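Local coordinates for protein endo-1,4-beta-xylanase 1 (Hypocrea jecorina, PDB 1XYN) that hydrolyses the internal beta-1,4-glycosidic bonds of xylan, a plant cell-wall hemicellulose, releasing xylo-oligosaccharides and xylose, at residues A[60-65]-A[162-167]; A[78-83]-A[130-135]. One frame throughout, in Å; residues are numbered along the deposited sequence.

Contact 1 of 2, residues A[60-65]-A[162-167]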
ATOM      1  N   THR A  60      15.683  -0.210  -4.597  1.00 14.61           N
ATOM      2  CA  THR A  60      15.499   0.984  -3.766  1.00 17.00           C
ATOM      3  C   THR A  60      15.903   0.737  -2.309  1.00 20.39           C
ATOM      4  O   THR A  60      15.502  -0.267  -1.714  1.00 19.98           O
ATOM      5  CB  THR A  60      14.023   1.437  -3.758  1.00 17.01           C
ATOM      6  OG1 THR A  60      13.568   1.600  -5.106  1.00 20.12           O
ATOM      7  CG2 THR A  60      13.862   2.754  -2.999  1.00 14.11           C
ATOM      8  N   GLY A  61      16.652   1.679  -1.739  1.00 19.48           N
ATOM      9  CA  GLY A  61      17.089   1.571  -0.357  1.00 17.51           C
ATOM     10  C   GLY A  61      17.134   2.941   0.298  1.00 17.22           C
ATOM     11  O   GLY A  61      17.708   3.876  -0.264  1.00 15.50           O
ATOM     12  N   LEU A  62      16.543   3.062   1.488  1.00 17.08           N
ATOM     13  CA  LEU A  62      16.502   4.333   2.214  1.00 15.66           C
ATOM     14  C   LEU A  62      16.913   4.201   3.681  1.00 17.27           C
ATOM     15  O   LEU A  62      16.467   3.283   4.370  1.00 16.33           O
ATOM     16  CB  LEU A  62      15.076   4.910   2.193  1.00 19.88           C
ATOM     17  CG  LEU A  62      14.120   4.654   1.021  1.00 16.25           C
ATOM     18  CD1 LEU A  62      12.738   5.218   1.344  1.00 13.76           C
ATOM     19  CD2 LEU A  62      14.661   5.268  -0.253  1.00 16.60           C
ATOM     20  N   LEU A  63      17.786   5.094   4.144  1.00 15.03           N
ATOM     21  CA  LEU A  63      18.195   5.118   5.550  1.00 12.58           C
ATOM     22  C   LEU A  63      17.641   6.440   6.092  1.00 14.32           C
ATOM     23  O   LEU A  63      18.051   7.517   5.652  1.00 13.64           O
ATOM     24  CB  LEU A  63      19.720   5.072   5.690  1.00 13.01           C
ATOM     25  CG  LEU A  63      20.267   5.121   7.127  1.00 14.13           C
ATOM     26  CD1 LEU A  63      19.739   3.940   7.952  1.00 14.46           C
ATOM     27  CD2 LEU A  63      21.792   5.134   7.105  1.00  8.74           C
ATOM     28  N   SER A  64      16.712   6.372   7.038  1.00 12.04           N
ATOM     29  CA  SER A  64      16.120   7.595   7.544  1.00 16.24           C
ATOM     30  C   SER A  64      15.442   7.523   8.894  1.00 17.15           C
ATOM     31  O   SER A  64      15.097   6.446   9.377  1.00 18.39           O
ATOM     32  CB  SER A  64      15.067   8.083   6.546  1.00 23.60           C
ATOM     33  OG  SER A  64      13.975   7.176   6.450  1.00 13.36           O
ATOM     34  N   VAL A  65      15.281   8.689   9.514  1.00 14.64           N
ATOM     35  CA  VAL A  65      14.549   8.768  10.762  1.00 11.26           C
ATOM     36  C   VAL A  65      13.137   8.702  10.193  1.00 10.11           C
ATOM     37  O   VAL A  65      12.824   9.402   9.225  1.00 15.84           O
ATOM     38  CB  VAL A  65      14.786  10.109  11.508  1.00 10.25           C
ATOM     39  CG1 VAL A  65      13.823  10.233  12.692  1.00 10.26           C
ATOM     40  CG2 VAL A  65      16.251  10.204  12.001  1.00  4.86           C
ATOM     41  N   ALA A 162      14.965   3.861  10.601  1.00 12.81           N
ATOM     42  CA  ALA A 162      14.639   2.687   9.805  1.00 11.82           C
ATOM     43  C   ALA A 162      15.289   2.576   8.433  1.00 14.52           C
ATOM     44  O   ALA A 162      15.768   3.556   7.854  1.00 12.88           O
ATOM     45  CB  ALA A 162      13.115   2.575   9.674  1.00  9.78           C
ATOM     46  N   VAL A 163      15.341   1.343   7.945  1.00 12.91           N
ATOM     47  CA  VAL A 163      15.877   1.034   6.631  1.00 12.25           C
ATOM     48  C   VAL A 163      14.660   0.500   5.902  1.00 12.10           C
ATOM     49  O   VAL A 163      13.888  -0.278   6.467  1.00 12.70           O
ATOM     50  CB  VAL A 163      16.967  -0.062   6.690  1.00 14.08           C
ATOM     51  CG1 VAL A 163      17.295  -0.555   5.293  1.00 18.46           C
ATOM     52  CG2 VAL A 163      18.230   0.483   7.340  1.00 16.66           C
ATOM     53  N   GLU A 164      14.445   0.968   4.681  1.00 10.65           N
ATOM     54  CA  GLU A 164      13.296   0.533   3.895  1.00 11.62           C
ATOM     55  C   GLU A 164      13.771   0.216   2.493  1.00 13.26           C
ATOM     56  O   GLU A 164      14.660   0.883   1.968  1.00 12.01           O
ATOM     57  CB  GLU A 164      12.217   1.625   3.875  1.00 12.98           C
ATOM     58  CG  GLU A 164      11.039   1.351   2.937  1.00  4.97           C
ATOM     59  CD  GLU A 164       9.859   2.307   3.140  1.00 14.76           C
ATOM     60  OE1 GLU A 164      10.007   3.304   3.881  1.00 15.48           O
ATOM     61  OE2 GLU A 164       8.775   2.059   2.558  1.00 17.20           O
ATOM     62  N   GLY A 165      13.212  -0.834   1.898  1.00 15.40           N
ATOM     63  CA  GLY A 165      13.636  -1.194   0.562  1.00 14.36           C
ATOM     64  C   GLY A 165      12.735  -2.153  -0.184  1.00 15.34           C
ATOM     65  O   GLY A 165      11.735  -2.643   0.346  1.00 15.80           O
ATOM     66  N   TRP A 166      13.101  -2.383  -1.440  1.00 15.41           N
ATOM     67  CA  TRP A 166      12.387  -3.276  -2.338  1.00 12.73           C
ATOM     68  C   TRP A 166      13.134  -3.334  -3.663  1.00 15.39           C
ATOM     69  O   TRP A 166      14.000  -2.495  -3.935  1.00 11.49           O
ATOM     70  CB  TRP A 166      10.947  -2.792  -2.578  1.00 16.65           C
ATOM     71  CG  TRP A 166      10.815  -1.456  -3.280  1.00 20.35           C
ATOM     72  CD1 TRP A 166      10.794  -1.234  -4.636  1.00 19.49           C
ATOM     73  CD2 TRP A 166      10.586  -0.176  -2.667  1.00 19.76           C
ATOM     74  NE1 TRP A 166      10.551   0.093  -4.896  1.00 17.15           N
ATOM     75  CE2 TRP A 166      10.422   0.766  -3.711  1.00 18.65           C
ATOM     76  CE3 TRP A 166      10.500   0.266  -1.339  1.00 16.93           C
ATOM     77  CZ2 TRP A 166      10.174   2.121  -3.467  1.00 21.72           C
ATOM     78  CZ3 TRP A 166      10.255   1.617  -1.096  1.00 16.92           C
ATOM     79  CH2 TRP A 166      10.095   2.527  -2.155  1.00 23.25           C
ATOM     80  N   GLY A 167      12.825  -4.357  -4.457  1.00 17.86           N
ATOM     81  CA  GLY A 167      13.443  -4.523  -5.760  1.00 18.57           C
ATOM     82  C   GLY A 167      14.904  -4.927  -5.814  1.00 17.60           C
ATOM     83  O   GLY A 167      15.541  -4.786  -6.859  1.00 18.02           O
TER
HETATM   84  O   HOH W   1      13.636   4.564   5.781  1.00 10.77           O
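Thr60 lies over one face of the indole of Trp166, CB and OG1 above the CE2-NE1 side and CG2 farther out along the six-membered ring. CB stands 3.9 Å from the centroid of the five-membered ring and 18° off its normal, a CH-pi contact. From there the two branches part. CG2, anti to the backbone N of Thr60, stands above the rim of the six-membered ring, 3.8 Å from Trp166 CZ2, with CH2 next to it. OG1 comes 3.4 Å from Trp166 NE1, at a poor angle for a hydrogen bond; it bonds instead to Asn84 O.

Six backbone hydrogen bonds join the antiparallel strands, among them Leu62 N to Glu164 O at 2.9 Å. In the family 11 jelly roll, two sheets packed face to face, the sides of this pair have different duties. Leu63 and Val163 point to the core between the sheets, where CD1 of the first meets CG2 of the second at 3.8 Å and both side chains pack on Phe54. The other face carries Leu62, Ser64 and Glu164, the predicted proton donor. Glu164 is extended, CG anti to its backbone N (chi1 173°), and runs beside Leu62; its OE1 shares a hydrogen bond with Tyr77 OH, of a probable substrate-binding residue. On the same face a water sits 2.7 Å from Ser64 OG and donates to Ala162 O. At Gly165 a CB would collide with Thr60 O.

Contact 2 of 2, residues A[78-83]-A[130-135]; sequences IMEDNH and SPRTSG. With CA (calcium ion), chain B.
The guanidinium of Arg132 presents its edge to the carboxylate of Glu80, while Gly135 CA lies 3.7 Å above one face, displaced toward the rim. Both nitrogens of that edge grip a single oxygen: NE reaches Glu80 OE1 at 2.7 Å, nearly along the C-O direction, and NH2 meets the same OE1 at 2.8 Å from above the carboxylate plane. OE1 stays within the guanidinium plane, yet the two flat groups are turned 48° apart. Arg132 CG sits between its backbone N and carbonyl carbon (chi1 57°), and the chain then runs extended to NE, alongside Glu80.

The backbones join too, Arg132 N donating to Glu80 O at 2.8 Å. Here the chain turns a corner between strands 74-79 and 81-83: Glu80 and Asp81 both face Leu63, a classic beta bulge, and their side chains have separate tasks. Asp81 OD2 binds the calcium ion at 2.6 Å together with His83 NE2, and Asp81 OD1 lies 3.3 Å from Pro131 CB.

An alanine in place of Arg132 would probably leave buried Glu80 OE1 without its two close donors, and Thr136 O without the NH2 that bonds it. Tyr102 OH bonds OE2, and the positive guanidinium on OE1 would probably favour the ionised form of Glu80; side chain and backbone of Arg132 together bind loop 130-135 to the bulge.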
ATOM      1  N   ILE A  78      13.057  11.553   7.236  1.00 10.88           N
ATOM      2  CA  ILE A  78      14.171  12.481   7.229  1.00  8.53           C
ATOM      3  C   ILE A  78      15.270  11.575   6.711  1.00 12.52           C
ATOM      4  O   ILE A  78      15.975  10.917   7.485  1.00 13.08           O
ATOM      5  CB  ILE A  78      14.515  13.026   8.631  1.00  9.92           C
ATOM      6  CG1 ILE A  78      13.360  13.890   9.151  1.00  6.03           C
ATOM      7  CG2 ILE A  78      15.794  13.867   8.557  1.00  2.00           C
ATOM      8  CD1 ILE A  78      13.455  14.242  10.617  1.00  4.23           C
ATOM      9  N   MET A  79      15.305  11.451   5.386  1.00  9.97           N
ATOM     10  CA  MET A  79      16.265  10.603   4.698  1.00 12.05           C
ATOM     11  C   MET A  79      17.677  11.125   4.738  1.00  8.34           C
ATOM     12  O   MET A  79      17.943  12.226   4.280  1.00 16.78           O
ATOM     13  CB  MET A  79      15.835  10.401   3.247  1.00 18.34           C
ATOM     14  CG  MET A  79      14.690   9.441   3.083  1.00 21.80           C
ATOM     15  SD  MET A  79      14.062   9.430   1.406  1.00 24.31           S
ATOM     16  CE  MET A  79      12.307   9.487   1.751  1.00 15.85           C
ATOM     17  N   GLU A  80      18.570  10.322   5.301  1.00  5.71           N
ATOM     18  CA  GLU A  80      19.974  10.673   5.401  1.00  5.86           C
ATOM     19  C   GLU A  80      20.708  10.038   4.249  1.00 10.36           C
ATOM     20  O   GLU A  80      21.814  10.446   3.877  1.00 10.79           O
ATOM     21  CB  GLU A  80      20.551  10.186   6.733  1.00 13.66           C
ATOM     22  CG  GLU A  80      19.862  10.803   7.943  1.00 13.48           C
ATOM     23  CD  GLU A  80      20.059  12.305   8.011  1.00 17.05           C
ATOM     24  OE1 GLU A  80      21.223  12.741   8.077  1.00 20.19           O
ATOM     25  OE2 GLU A  80      19.057  13.050   8.007  1.00 18.36           O
ATOM     26  N   ASP A  81      20.029   9.078   3.635  1.00 13.77           N
ATOM     27  CA  ASP A  81      20.569   8.349   2.515  1.00  9.95           C
ATOM     28  C   ASP A  81      19.443   7.679   1.759  1.00  4.97           C
ATOM     29  O   ASP A  81      18.428   7.306   2.345  1.00  3.32           O
ATOM     30  CB  ASP A  81      21.536   7.307   3.045  1.00 19.99           C
ATOM     31  CG  ASP A  81      22.364   6.682   1.974  1.00 23.09           C
ATOM     32  OD1 ASP A  81      22.480   7.234   0.857  1.00 22.60           O
ATOM     33  OD2 ASP A  81      22.905   5.613   2.286  1.00 31.30           O
ATOM     34  N   ASN A  82      19.622   7.549   0.450  1.00  4.57           N
ATOM     35  CA  ASN A  82      18.628   6.927  -0.416  1.00 11.21           C
ATOM     36  C   ASN A  82      19.231   6.574  -1.773  1.00 14.09           C
ATOM     37  O   ASN A  82      20.137   7.265  -2.266  1.00 15.71           O
ATOM     38  CB  ASN A  82      17.391   7.826  -0.600  1.00 16.86           C
ATOM     39  CG  ASN A  82      17.663   9.061  -1.465  1.00 23.95           C
ATOM     40  OD1 ASN A  82      17.159   9.162  -2.589  1.00 28.36           O
ATOM     41  ND2 ASN A  82      18.431  10.017  -0.933  1.00 24.39           N
ATOM     42  N   HIS A  83      18.772   5.451  -2.327  1.00 13.02           N
ATOM     43  CA  HIS A  83      19.220   4.957  -3.629  1.00 14.52           C
ATOM     44  C   HIS A  83      18.023   4.511  -4.406  1.00 15.41           C
ATOM     45  O   HIS A  83      17.183   3.787  -3.870  1.00 15.46           O
ATOM     46  CB  HIS A  83      20.093   3.738  -3.472  1.00 15.33           C
ATOM     47  CG  HIS A  83      21.234   3.954  -2.560  1.00 15.02           C
ATOM     48  ND1 HIS A  83      22.523   4.105  -3.015  1.00 22.03           N
ATOM     49  CD2 HIS A  83      21.284   4.073  -1.216  1.00 21.02           C
ATOM     50  CE1 HIS A  83      23.323   4.307  -1.986  1.00 24.08           C
ATOM     51  NE2 HIS A  83      22.594   4.289  -0.881  1.00 27.00           N
ATOM     52  N   SER A 130      23.223  15.634   0.647  1.00 16.44           N
ATOM     53  CA  SER A 130      24.530  14.981   0.723  1.00 20.48           C
ATOM     54  C   SER A 130      24.373  13.751   1.615  1.00 23.49           C
ATOM     55  O   SER A 130      24.580  13.831   2.829  1.00 28.03           O
ATOM     56  CB  SER A 130      25.577  15.929   1.304  1.00 21.47           C
ATOM     57  OG  SER A 130      25.739  17.064   0.478  1.00 32.83           O
ATOM     58  N   PRO A 131      24.026  12.587   1.018  1.00 21.15           N
ATOM     59  CA  PRO A 131      23.821  11.317   1.719  1.00 16.24           C
ATOM     60  C   PRO A 131      24.963  10.898   2.637  1.00 17.69           C
ATOM     61  O   PRO A 131      26.142  11.066   2.297  1.00 17.39           O
ATOM     62  CB  PRO A 131      23.653  10.318   0.571  1.00 15.72           C
ATOM     63  CG  PRO A 131      23.096  11.141  -0.527  1.00 18.81           C
ATOM     64  CD  PRO A 131      23.943  12.379  -0.437  1.00 22.04           C
ATOM     65  N   ARG A 132      24.591  10.356   3.796  1.00 16.39           N
ATOM     66  CA  ARG A 132      25.539   9.870   4.797  1.00 15.70           C
ATOM     67  C   ARG A 132      24.945   8.660   5.510  1.00 13.50           C
ATOM     68  O   ARG A 132      23.745   8.396   5.425  1.00 12.89           O
ATOM     69  CB  ARG A 132      25.905  10.963   5.826  1.00 11.70           C
ATOM     70  CG  ARG A 132      24.713  11.547   6.569  1.00  8.24           C
ATOM     71  CD  ARG A 132      25.104  12.540   7.672  1.00  8.81           C
ATOM     72  NE  ARG A 132      23.900  13.000   8.361  1.00 10.03           N
ATOM     73  CZ  ARG A 132      23.868  13.842   9.390  1.00  6.74           C
ATOM     74  NH1 ARG A 132      24.987  14.341   9.891  1.00  4.60           N
ATOM     75  NH2 ARG A 132      22.701  14.205   9.903  1.00  2.00           N
ATOM     76  N   THR A 133      25.807   7.918   6.197  1.00 14.07           N
ATOM     77  CA  THR A 133      25.402   6.736   6.936  1.00 16.76           C
ATOM     78  C   THR A 133      25.748   6.858   8.420  1.00 17.78           C
ATOM     79  O   THR A 133      25.537   5.919   9.188  1.00 15.24           O
ATOM     80  CB  THR A 133      26.078   5.473   6.366  1.00 20.17           C
ATOM     81  OG1 THR A 133      27.484   5.710   6.205  1.00 19.45           O
ATOM     82  CG2 THR A 133      25.469   5.107   5.027  1.00 17.88           C
ATOM     83  N   SER A 134      26.246   8.029   8.819  1.00 21.23           N
ATOM     84  CA  SER A 134      26.640   8.298  10.210  1.00 22.35           C
ATOM     85  C   SER A 134      26.364   9.763  10.545  1.00 21.30           C
ATOM     86  O   SER A 134      26.695  10.649   9.754  1.00 23.79           O
ATOM     87  CB  SER A 134      28.145   8.046  10.392  1.00 18.13           C
ATOM     88  OG  SER A 134      28.555   6.822   9.803  1.00 23.08           O
ATOM     89  N   GLY A 135      25.770  10.025  11.706  1.00 13.94           N
ATOM     90  CA  GLY A 135      25.513  11.403  12.083  1.00 13.31           C
ATOM     91  C   GLY A 135      24.461  11.632  13.146  1.00 13.05           C
ATOM     92  O   GLY A 135      24.051  10.710  13.852  1.00 14.80           O
TER
HETATM   93 CA    CA B 601      24.715   5.425   0.367  1.00 15.51          CA

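Contacts 1 and 2 have centres about 10 Å apart and meet through strand 60-70, which pairs with strand 155-166 on one side and with strands 74-79 and 81-83 on the other. Gly61 O to His83 N (2.8 Å) and Leu63 O to Glu80 N (2.9 Å), both probable hydrogen bonds, join them directly. Along the chain the segments come in the order 60-65, 78-83, 130-135, 162-167, so contact 2 forms wholly between the two halves of contact 1. One sheet thus serves two purposes: contact 1 brings the predicted proton donor to the substrate face, while contact 2 fastens loop 130-135 to the bulge beside the calcium-binding strand 81-83.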